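Local coordinates for pterin-4-alpha-carbinolamine dehydratase MoaB2 (Mycobacterium marinum, PDB 3RFQ), which probably acts in molybdenum cofactor biosynthesis, binding molybdopterin or a related pterin through a domain of the MogA/MoaB type, at residues 76-81 with 105-110; 133-138 with 160-165; 30-35 with 88-93. All blocks are in the same frame, centred on the assembly; numbering follows the deposited sequence.

Contact 1: residues 76-81 with 105-110; sequences VDIRNA and DVTPES
Arg79 and Ser110 bring helix 75-87 and the opening turn of helix 107-114 closest together, with their CA atoms 5.2 Å apart. Ile78 does most of the filling between them. Its branched CB sits 3.7 Å from Ser110 OG, and its CG2 lies the same distance from Ser110 CB, so the small serine nestles against the base of the isoleucine and lets the two backbones draw close. Ser110 OG can hydrogen-bond to Glu75 O, which explains how a small polar residue is accommodated here. CG1 of Ile78 is anti to the carbonyl carbon (chi1 -58°), and CD1 beyond it lies 3.9 Å from Val106 CG2 and 3.9 Å from Thr107 OG1. CD1 touches that hydroxyl by van der Waals contact; the polar need of OG1 is met by Gly97 O. On its other sides Ile78 rests on Val38 and Val71 of the central sheet, as suits a bulky apolar residue on the sheet-facing side of the helix. Arg79 flanks this core. Its chain bends at chi3 (-77°), and NE comes within 3.8 Å of Ser110 O; the guanidinium meets Glu109 O with its edge, NH2 being 3.7 Å away, and NH2 also forms a salt bridge with Glu75. Glu109 itself turns outward, to a salt bridge with Arg142. Thr107 bonds to Gly97 and Gly98, so helix 107-114 follows directly on a glycine-rich loop, which probably corresponds to the one used for pterin binding in MogA relatives. Chemically the contact is an apolar joint with a polar margin: carbonyl oxygens face the guanidinium at distances too long for bonding, and Arg79 NE is buried without a partner, so any attraction there is probably only a diffuse electrostatic one.

Contact 2: residues 133-138 with 160-165; sequences AGIIDA and RYAVRD. With NA (sodium ion), chain F.
Ile135 reaches toward the first turns of helix 160-180 from a tight joint between two helices: Gly134, with positive phi, ends the preceding helix in a Schellman motif, and Ile135 holds the N-cap position of helix 136-139. Its side chain crosses that of Tyr161 at about a right angle, CG1 lying 4.0 Å from Tyr161 CB, while the phenol ring leads away. CG2 drops onto the backbone at Ala162 N, 3.6 Å off. Ile135 and Asp165 cross obliquely, CD1 meeting Asp165 CB at 3.5 Å, so one isoleucine spans a full turn of the helix. Next to it the small side chains of Ala138 and Ala162 let the backbones come near, CB to CB 3.9 Å. Asp137 has CG in the crowded position between its backbone N and carbonyl carbon (chi1 69°), on the side of Ala162, and both Asp137 OD1 and OD2 lie 3.8 Å from Ala162 CB. OD2 also accepts from Ser159 N, a negative charge that would probably be favourable near the N terminus of helix 160-180. Asp165 joins this packing to a subunit interface. CG is anti to the backbone N (chi1 -171°), and the carboxylate beyond it faces a sodium ion shared with Ser129 and with Ser129 and Asp165 of a second subunit. Four waters complete the metal's shell, water 3 at 2.3 Å from the sodium, whereas Asp165 OD1 stands 2.9 Å from it.

Contact 3: residues 30-35 with 88-93; sequences VGRALV and GGVDLV
The backbone N of Arg32 is held by the Asp91 carboxylate where strand 31-38 of the central alpha/beta sheet runs parallel to the chain leading into strand 92-96. Asp91 OD2 accepts from Arg32 N at 2.8 Å, using its anti lone pair in a nearly straight bond (165°). Gly31, lacking a side chain, leaves room for that oxygen, whose distance to Gly31 CA is 3.3 Å. Arg32 O takes two donors, Leu92 N and, tilted from the carbonyl plane, Asp91 N. The guanidinium turns to other partners: the chain bends at chi3 (58°), NH2 beyond binds Gly88 O at 3.0 Å, and NH1 pairs with Asp66 on the neighbouring strand. Val90 N lies 4.0 Å above the guanidinium plane of Arg32, offset toward its rim. Gly89, with positive phi, ends helix 75-87 in a Schellman motif. The parallel pairing continues with Leu34 N to Leu92 O at 2.9 Å. Val90 CG1 packs against the backbone of strand 31-38, 3.6 Å from Arg32 O and near Leu34 N. Ala33 and Leu92 share the sheet face covered by Leu58 of helix 51-60; Leu34 and Val93 share the other, against Ala85 of helix 75-87. Between Leu34 and Val93 a CA-H...O contact joins Val93 CA to Leu34 O at 3.4 Å.

Overall arrangement
From the N terminus, strand 31-38 is the first strand of the chain, and contact 3 closes a long loop when the chain, after helices 40-43 and 51-60, strand 63-71 and helix 75-87, returns as strand 92-96 beside it. Contact 1 opens before that loop shuts and closes after it, so the two cross: helix 75-87 leads into strand 92-96, then helix 107-114 comes back to pack on helix 75-87. Contact 2 follows both in series, closing a loop that contains the antiparallel strands 145-148 and 151-156 and tying the junction of helices 120-132 and 136-139 to the start of helix 160-180, which itself bears a sodium ligand. It lies opposite contact 3 across the chain's centre.

Contact 1: residues 76-81 with 105-110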
loop_
_atom_site.group_PDB
_atom_site.type_symbol
_atom_site.label_atom_id
_atom_site.label_comp_id
_atom_site.label_asym_id
_atom_site.label_seq_id
_atom_site.Cartn_x
_atom_site.Cartn_y
_atom_site.Cartn_z
ATOM N N VAL C 76 19.812 11.980 -27.405
ATOM C CA VAL C 76 19.325 12.639 -28.614
ATOM C C VAL C 76 18.343 11.737 -29.392
ATOM O O VAL C 76 17.274 12.196 -29.843
ATOM C CB VAL C 76 20.512 13.120 -29.492
ATOM C CG1 VAL C 76 20.066 13.512 -30.931
ATOM C CG2 VAL C 76 21.234 14.287 -28.804
ATOM N N ASP C 77 18.685 10.453 -29.524
ATOM C CA ASP C 77 17.828 9.548 -30.280
ATOM C C ASP C 77 16.492 9.346 -29.577
ATOM O O ASP C 77 15.438 9.405 -30.231
ATOM C CB ASP C 77 18.524 8.224 -30.625
ATOM C CG ASP C 77 19.686 8.414 -31.630
ATOM O OD1 ASP C 77 19.780 9.497 -32.266
ATOM O OD2 ASP C 77 20.517 7.483 -31.786
ATOM N N ILE C 78 16.534 9.160 -28.255
ATOM C CA ILE C 78 15.317 9.001 -27.469
ATOM C C ILE C 78 14.469 10.263 -27.565
ATOM O O ILE C 78 13.282 10.198 -27.862
ATOM C CB ILE C 78 15.608 8.663 -25.998
ATOM C CG1 ILE C 78 16.427 7.378 -25.891
ATOM C CG2 ILE C 78 14.313 8.510 -25.240
ATOM C CD1 ILE C 78 17.010 7.152 -24.503
ATOM N N ARG C 79 15.096 11.416 -27.359
ATOM C CA ARG C 79 14.413 12.705 -27.429
ATOM C C ARG C 79 13.765 12.961 -28.797
ATOM O O ARG C 79 12.617 13.424 -28.886
ATOM C CB ARG C 79 15.413 13.798 -27.089
ATOM C CG ARG C 79 14.832 15.167 -26.888
ATOM C CD ARG C 79 15.962 16.125 -26.500
ATOM N NE ARG C 79 16.319 15.907 -25.092
ATOM C CZ ARG C 79 17.563 15.969 -24.618
ATOM N NH1 ARG C 79 18.574 16.226 -25.457
ATOM N NH2 ARG C 79 17.792 15.744 -23.311
ATOM N N ASN C 80 14.490 12.656 -29.867
ATOM C CA ASN C 80 13.923 12.787 -31.211
ATOM C C ASN C 80 12.726 11.874 -31.456
ATOM O O ASN C 80 11.773 12.292 -32.112
ATOM C CB ASN C 80 14.977 12.566 -32.297
ATOM C CG ASN C 80 15.939 13.740 -32.427
ATOM O OD1 ASN C 80 15.908 14.686 -31.627
ATOM N ND2 ASN C 80 16.809 13.685 -33.447
ATOM N N ALA C 81 12.777 10.636 -30.968
ATOM C CA ALA C 81 11.653 9.727 -31.146
ATOM C C ALA C 81 10.409 10.260 -30.419
ATOM O O ALA C 81 9.294 10.171 -30.935
ATOM C CB ALA C 81 12.004 8.331 -30.660
ATOM N N ASP C 105 21.563 4.673 -18.825
ATOM C CA ASP C 105 20.147 4.710 -18.492
ATOM C C ASP C 105 19.643 6.148 -18.555
ATOM O O ASP C 105 19.470 6.808 -17.501
ATOM C CB ASP C 105 19.887 4.103 -17.119
ATOM C CG ASP C 105 19.936 2.569 -17.121
ATOM O OD1 ASP C 105 19.024 1.939 -17.711
ATOM O OD2 ASP C 105 20.858 2.004 -16.481
ATOM N N VAL C 106 19.432 6.630 -19.784
ATOM C CA VAL C 106 19.190 8.057 -20.034
ATOM C C VAL C 106 17.751 8.441 -20.440
ATOM O O VAL C 106 17.485 9.609 -20.734
ATOM C CB VAL C 106 20.207 8.662 -21.045
ATOM C CG1 VAL C 106 21.631 8.707 -20.439
ATOM C CG2 VAL C 106 20.199 7.896 -22.359
ATOM N N THR C 107 16.837 7.472 -20.432
ATOM C CA THR C 107 15.436 7.732 -20.804
ATOM C C THR C 107 14.820 8.862 -19.957
ATOM O O THR C 107 14.165 9.763 -20.515
ATOM C CB THR C 107 14.577 6.464 -20.718
ATOM O OG1 THR C 107 15.168 5.419 -21.508
ATOM C CG2 THR C 107 13.139 6.704 -21.164
ATOM N N PRO C 108 15.057 8.857 -18.631
ATOM C CA PRO C 108 14.395 9.952 -17.868
ATOM C C PRO C 108 14.923 11.344 -18.210
ATOM O O PRO C 108 14.117 12.276 -18.304
ATOM C CB PRO C 108 14.688 9.612 -16.403
ATOM C CG PRO C 108 15.011 8.107 -16.432
ATOM C CD PRO C 108 15.728 7.894 -17.737
ATOM N N GLU C 109 16.242 11.476 -18.392
ATOM C CA GLU C 109 16.870 12.749 -18.766
ATOM C C GLU C 109 16.369 13.219 -20.136
ATOM O O GLU C 109 16.086 14.409 -20.312
ATOM C CB GLU C 109 18.420 12.669 -18.767
ATOM C CG GLU C 109 19.088 12.564 -17.394
ATOM C CD GLU C 109 18.518 11.418 -16.566
ATOM O OE1 GLU C 109 18.604 10.247 -17.008
ATOM O OE2 GLU C 109 17.920 11.700 -15.505
ATOM N N SER C 110 16.288 12.297 -21.096
ATOM C CA SER C 110 15.706 12.597 -22.423
ATOM C C SER C 110 14.242 13.022 -22.305
ATOM O O SER C 110 13.798 13.968 -22.974
ATOM C CB SER C 110 15.778 11.385 -23.356
ATOM O OG SER C 110 17.107 10.916 -23.524
#

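Contact 2: residues 133-138 with 160-165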
loop_
_atom_site.group_PDB
_atom_site.type_symbol
_atom_site.label_atom_id
_atom_site.label_comp_id
_atom_site.label_asym_id
_atom_site.label_seq_id
_atom_site.Cartn_x
_atom_site.Cartn_y
_atom_site.Cartn_z
ATOM N N ALA C 133 5.108 -6.346 -5.825
ATOM C CA ALA C 133 5.252 -7.532 -6.655
ATOM C C ALA C 133 6.689 -8.073 -6.759
ATOM O O ALA C 133 6.912 -9.037 -7.476
ATOM C CB ALA C 133 4.662 -7.271 -8.075
ATOM N N GLY C 134 7.650 -7.485 -6.030
ATOM C CA GLY C 134 9.066 -7.912 -6.094
ATOM C C GLY C 134 9.767 -7.659 -7.431
ATOM O O GLY C 134 10.721 -8.349 -7.785
ATOM N N ILE C 135 9.274 -6.688 -8.188
ATOM C CA ILE C 135 9.848 -6.316 -9.464
ATOM C C ILE C 135 10.743 -5.106 -9.189
ATOM O O ILE C 135 10.267 -3.976 -9.089
ATOM C CB ILE C 135 8.711 -5.977 -10.480
ATOM C CG1 ILE C 135 7.709 -7.145 -10.544
ATOM C CG2 ILE C 135 9.299 -5.661 -11.879
ATOM C CD1 ILE C 135 6.375 -6.765 -11.186
ATOM N N ILE C 136 12.030 -5.366 -8.977
ATOM C CA ILE C 136 12.907 -4.347 -8.408
ATOM C C ILE C 136 13.242 -3.260 -9.425
ATOM O O ILE C 136 13.320 -2.111 -9.041
ATOM C CB ILE C 136 14.183 -4.912 -7.750
ATOM C CG1 ILE C 136 13.864 -6.087 -6.823
ATOM C CG2 ILE C 136 14.886 -3.844 -6.849
ATOM C CD1 ILE C 136 12.872 -5.755 -5.656
ATOM N N ASP C 137 13.412 -3.610 -10.704
ATOM C CA ASP C 137 13.650 -2.581 -11.728
ATOM C C ASP C 137 12.438 -1.641 -11.868
ATOM O O ASP C 137 12.608 -0.447 -12.090
ATOM C CB ASP C 137 14.165 -3.155 -13.076
ATOM C CG ASP C 137 13.121 -3.982 -13.823
ATOM O OD1 ASP C 137 12.260 -4.607 -13.177
ATOM O OD2 ASP C 137 13.180 -4.042 -15.072
ATOM N N ALA C 138 11.234 -2.169 -11.685
ATOM C CA ALA C 138 10.032 -1.331 -11.622
ATOM C C ALA C 138 9.962 -0.534 -10.321
ATOM O O ALA C 138 9.755 0.676 -10.344
ATOM C CB ALA C 138 8.735 -2.167 -11.829
ATOM N N ARG C 160 10.554 -7.857 -18.594
ATOM C CA ARG C 160 9.189 -8.290 -18.933
ATOM C C ARG C 160 8.166 -8.076 -17.790
ATOM O O ARG C 160 7.027 -7.692 -18.042
ATOM C CB ARG C 160 9.186 -9.774 -19.310
ATOM C CG ARG C 160 8.004 -10.179 -20.225
ATOM C CD ARG C 160 8.517 -11.198 -21.259
ATOM N NE ARG C 160 7.469 -11.704 -22.143
ATOM C CZ ARG C 160 7.249 -11.207 -23.348
ATOM N NH1 ARG C 160 8.034 -10.232 -23.798
ATOM N NH2 ARG C 160 6.266 -11.684 -24.105
ATOM N N TYR C 161 8.574 -8.353 -16.547
ATOM C CA TYR C 161 7.672 -8.178 -15.418
ATOM C C TYR C 161 7.361 -6.708 -15.222
ATOM O O TYR C 161 6.213 -6.372 -14.948
ATOM C CB TYR C 161 8.230 -8.783 -14.127
ATOM C CG TYR C 161 8.222 -10.306 -14.037
ATOM C CD1 TYR C 161 7.618 -11.101 -15.016
ATOM C CD2 TYR C 161 8.770 -10.942 -12.926
ATOM C CE1 TYR C 161 7.597 -12.510 -14.895
ATOM C CE2 TYR C 161 8.750 -12.331 -12.783
ATOM C CZ TYR C 161 8.174 -13.112 -13.772
ATOM O OH TYR C 161 8.200 -14.486 -13.618
ATOM N N ALA C 162 8.355 -5.825 -15.389
ATOM C CA ALA C 162 8.091 -4.347 -15.299
ATOM C C ALA C 162 7.079 -3.886 -16.335
ATOM O O ALA C 162 6.178 -3.107 -16.044
ATOM C CB ALA C 162 9.389 -3.512 -15.417
ATOM N N VAL C 163 7.241 -4.354 -17.560
ATOM C CA VAL C 163 6.330 -3.980 -18.621
ATOM C C VAL C 163 4.915 -4.453 -18.277
ATOM O O VAL C 163 3.950 -3.682 -18.352
ATOM C CB VAL C 163 6.759 -4.608 -19.981
ATOM C CG1 VAL C 163 5.632 -4.450 -21.000
ATOM C CG2 VAL C 163 8.050 -3.965 -20.467
ATOM N N ARG C 164 4.788 -5.703 -17.872
ATOM C CA ARG C 164 3.449 -6.200 -17.607
ATOM C C ARG C 164 2.803 -5.431 -16.429
ATOM O O ARG C 164 1.642 -4.967 -16.512
ATOM C CB ARG C 164 3.503 -7.693 -17.287
ATOM C CG ARG C 164 3.824 -8.572 -18.465
ATOM C CD ARG C 164 3.653 -10.032 -18.072
ATOM N NE ARG C 164 3.990 -10.945 -19.163
ATOM C CZ ARG C 164 3.228 -11.192 -20.230
ATOM N NH1 ARG C 164 2.060 -10.565 -20.400
ATOM N NH2 ARG C 164 3.644 -12.061 -21.138
ATOM N N ASP C 165 3.543 -5.334 -15.326
ATOM C CA ASP C 165 2.996 -4.723 -14.122
ATOM C C ASP C 165 2.758 -3.213 -14.307
ATOM O O ASP C 165 1.725 -2.702 -13.862
ATOM C CB ASP C 165 3.859 -5.026 -12.901
ATOM C CG ASP C 165 3.200 -4.599 -11.607
ATOM O OD1 ASP C 165 2.185 -5.214 -11.204
ATOM O OD2 ASP C 165 3.700 -3.647 -10.970
HETATM NA NA NA F . 0.198 -4.674 -9.202
HETATM O O HOH W 1 -0.226 -3.362 -11.181
HETATM O O HOH W 2 -1.527 -2.667 -8.304
HETATM O O HOH W 3 0.538 -6.966 -9.357
HETATM O O HOH W 4 1.760 -5.056 -7.053
#

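Contact 3: residues 30-35 with 88-93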
loop_
_atom_site.group_PDB
_atom_site.type_symbol
_atom_site.label_atom_id
_atom_site.label_comp_id
_atom_site.label_asym_id
_atom_site.label_seq_id
_atom_site.Cartn_x
_atom_site.Cartn_y
_atom_site.Cartn_z
ATOM N N VAL C 30 -9.796 4.506 -26.939
ATOM C CA VAL C 30 -9.327 5.543 -26.041
ATOM C C VAL C 30 -8.477 6.558 -26.769
ATOM O O VAL C 30 -8.603 7.754 -26.513
ATOM C CB VAL C 30 -8.493 4.966 -24.884
ATOM C CG1 VAL C 30 -7.905 6.097 -24.058
ATOM C CG2 VAL C 30 -9.331 4.016 -24.010
ATOM N N GLY C 31 -7.608 6.088 -27.666
ATOM C CA GLY C 31 -6.819 6.992 -28.528
ATOM C C GLY C 31 -5.713 6.259 -29.274
ATOM O O GLY C 31 -5.742 5.039 -29.375
ATOM N N ARG C 32 -4.765 7.010 -29.815
ATOM C CA ARG C 32 -3.632 6.452 -30.537
ATOM C C ARG C 32 -2.436 6.294 -29.586
ATOM O O ARG C 32 -2.160 7.183 -28.768
ATOM C CB ARG C 32 -3.198 7.393 -31.671
ATOM C CG ARG C 32 -4.074 7.430 -32.934
ATOM C CD ARG C 32 -3.620 8.602 -33.860
ATOM N NE ARG C 32 -2.208 8.504 -34.258
ATOM C CZ ARG C 32 -1.467 9.522 -34.693
ATOM N NH1 ARG C 32 -0.194 9.328 -35.018
ATOM N NH2 ARG C 32 -1.971 10.744 -34.804
ATOM N N ALA C 33 -1.713 5.181 -29.703
ATOM C CA ALA C 33 -0.456 5.035 -28.960
ATOM C C ALA C 33 0.767 4.718 -29.820
ATOM O O ALA C 33 0.646 4.212 -30.952
ATOM C CB ALA C 33 -0.606 4.023 -27.818
ATOM N N LEU C 34 1.939 5.003 -29.264
ATOM C CA LEU C 34 3.215 4.602 -29.860
ATOM C C LEU C 34 4.070 3.972 -28.770
ATOM O O LEU C 34 4.068 4.444 -27.632
ATOM C CB LEU C 34 3.957 5.822 -30.427
ATOM C CG LEU C 34 5.308 5.534 -31.110
ATOM C CD1 LEU C 34 5.086 5.025 -32.532
ATOM C CD2 LEU C 34 6.222 6.778 -31.144
ATOM N N VAL C 35 4.784 2.913 -29.129
ATOM C CA VAL C 35 5.747 2.271 -28.236
ATOM C C VAL C 35 7.167 2.665 -28.651
ATOM O O VAL C 35 7.502 2.623 -29.822
ATOM C CB VAL C 35 5.656 0.736 -28.326
ATOM C CG1 VAL C 35 6.609 0.075 -27.320
ATOM C CG2 VAL C 35 4.182 0.258 -28.131
ATOM N N GLY C 88 3.318 14.489 -33.932
ATOM C CA GLY C 88 2.386 13.663 -34.700
ATOM C C GLY C 88 0.981 13.537 -34.124
ATOM O O GLY C 88 0.117 12.960 -34.766
ATOM N N GLY C 89 0.754 14.056 -32.919
ATOM C CA GLY C 89 -0.573 13.998 -32.284
ATOM C C GLY C 89 -0.960 12.679 -31.614
ATOM O O GLY C 89 -2.139 12.421 -31.394
ATOM N N VAL C 90 0.027 11.838 -31.315
ATOM C CA VAL C 90 -0.180 10.568 -30.621
ATOM C C VAL C 90 -0.714 10.886 -29.205
ATOM O O VAL C 90 -0.253 11.865 -28.589
ATOM C CB VAL C 90 1.181 9.827 -30.507
ATOM C CG1 VAL C 90 1.085 8.598 -29.642
ATOM C CG2 VAL C 90 1.741 9.478 -31.922
ATOM N N ASP C 91 -1.668 10.102 -28.693
ATOM C CA ASP C 91 -2.220 10.398 -27.356
ATOM C C ASP C 91 -1.363 9.869 -26.200
ATOM O O ASP C 91 -1.270 10.519 -25.154
ATOM C CB ASP C 91 -3.665 9.896 -27.198
ATOM C CG ASP C 91 -4.590 10.471 -28.243
ATOM O OD1 ASP C 91 -4.900 11.701 -28.209
ATOM O OD2 ASP C 91 -4.998 9.675 -29.105
ATOM N N LEU C 92 -0.762 8.690 -26.408
ATOM C CA LEU C 92 0.008 7.975 -25.386
ATOM C C LEU C 92 1.298 7.413 -25.955
ATOM O O LEU C 92 1.271 6.610 -26.894
ATOM C CB LEU C 92 -0.812 6.829 -24.784
ATOM C CG LEU C 92 -0.072 5.913 -23.778
ATOM C CD1 LEU C 92 0.579 6.711 -22.626
ATOM C CD2 LEU C 92 -0.965 4.823 -23.214
ATOM N N VAL C 93 2.424 7.842 -25.404
ATOM C CA VAL C 93 3.696 7.187 -25.677
ATOM C C VAL C 93 4.140 6.374 -24.445
ATOM O O VAL C 93 4.260 6.921 -23.357
ATOM C CB VAL C 93 4.804 8.193 -26.084
ATOM C CG1 VAL C 93 6.160 7.445 -26.379
ATOM C CG2 VAL C 93 4.374 8.997 -27.301
#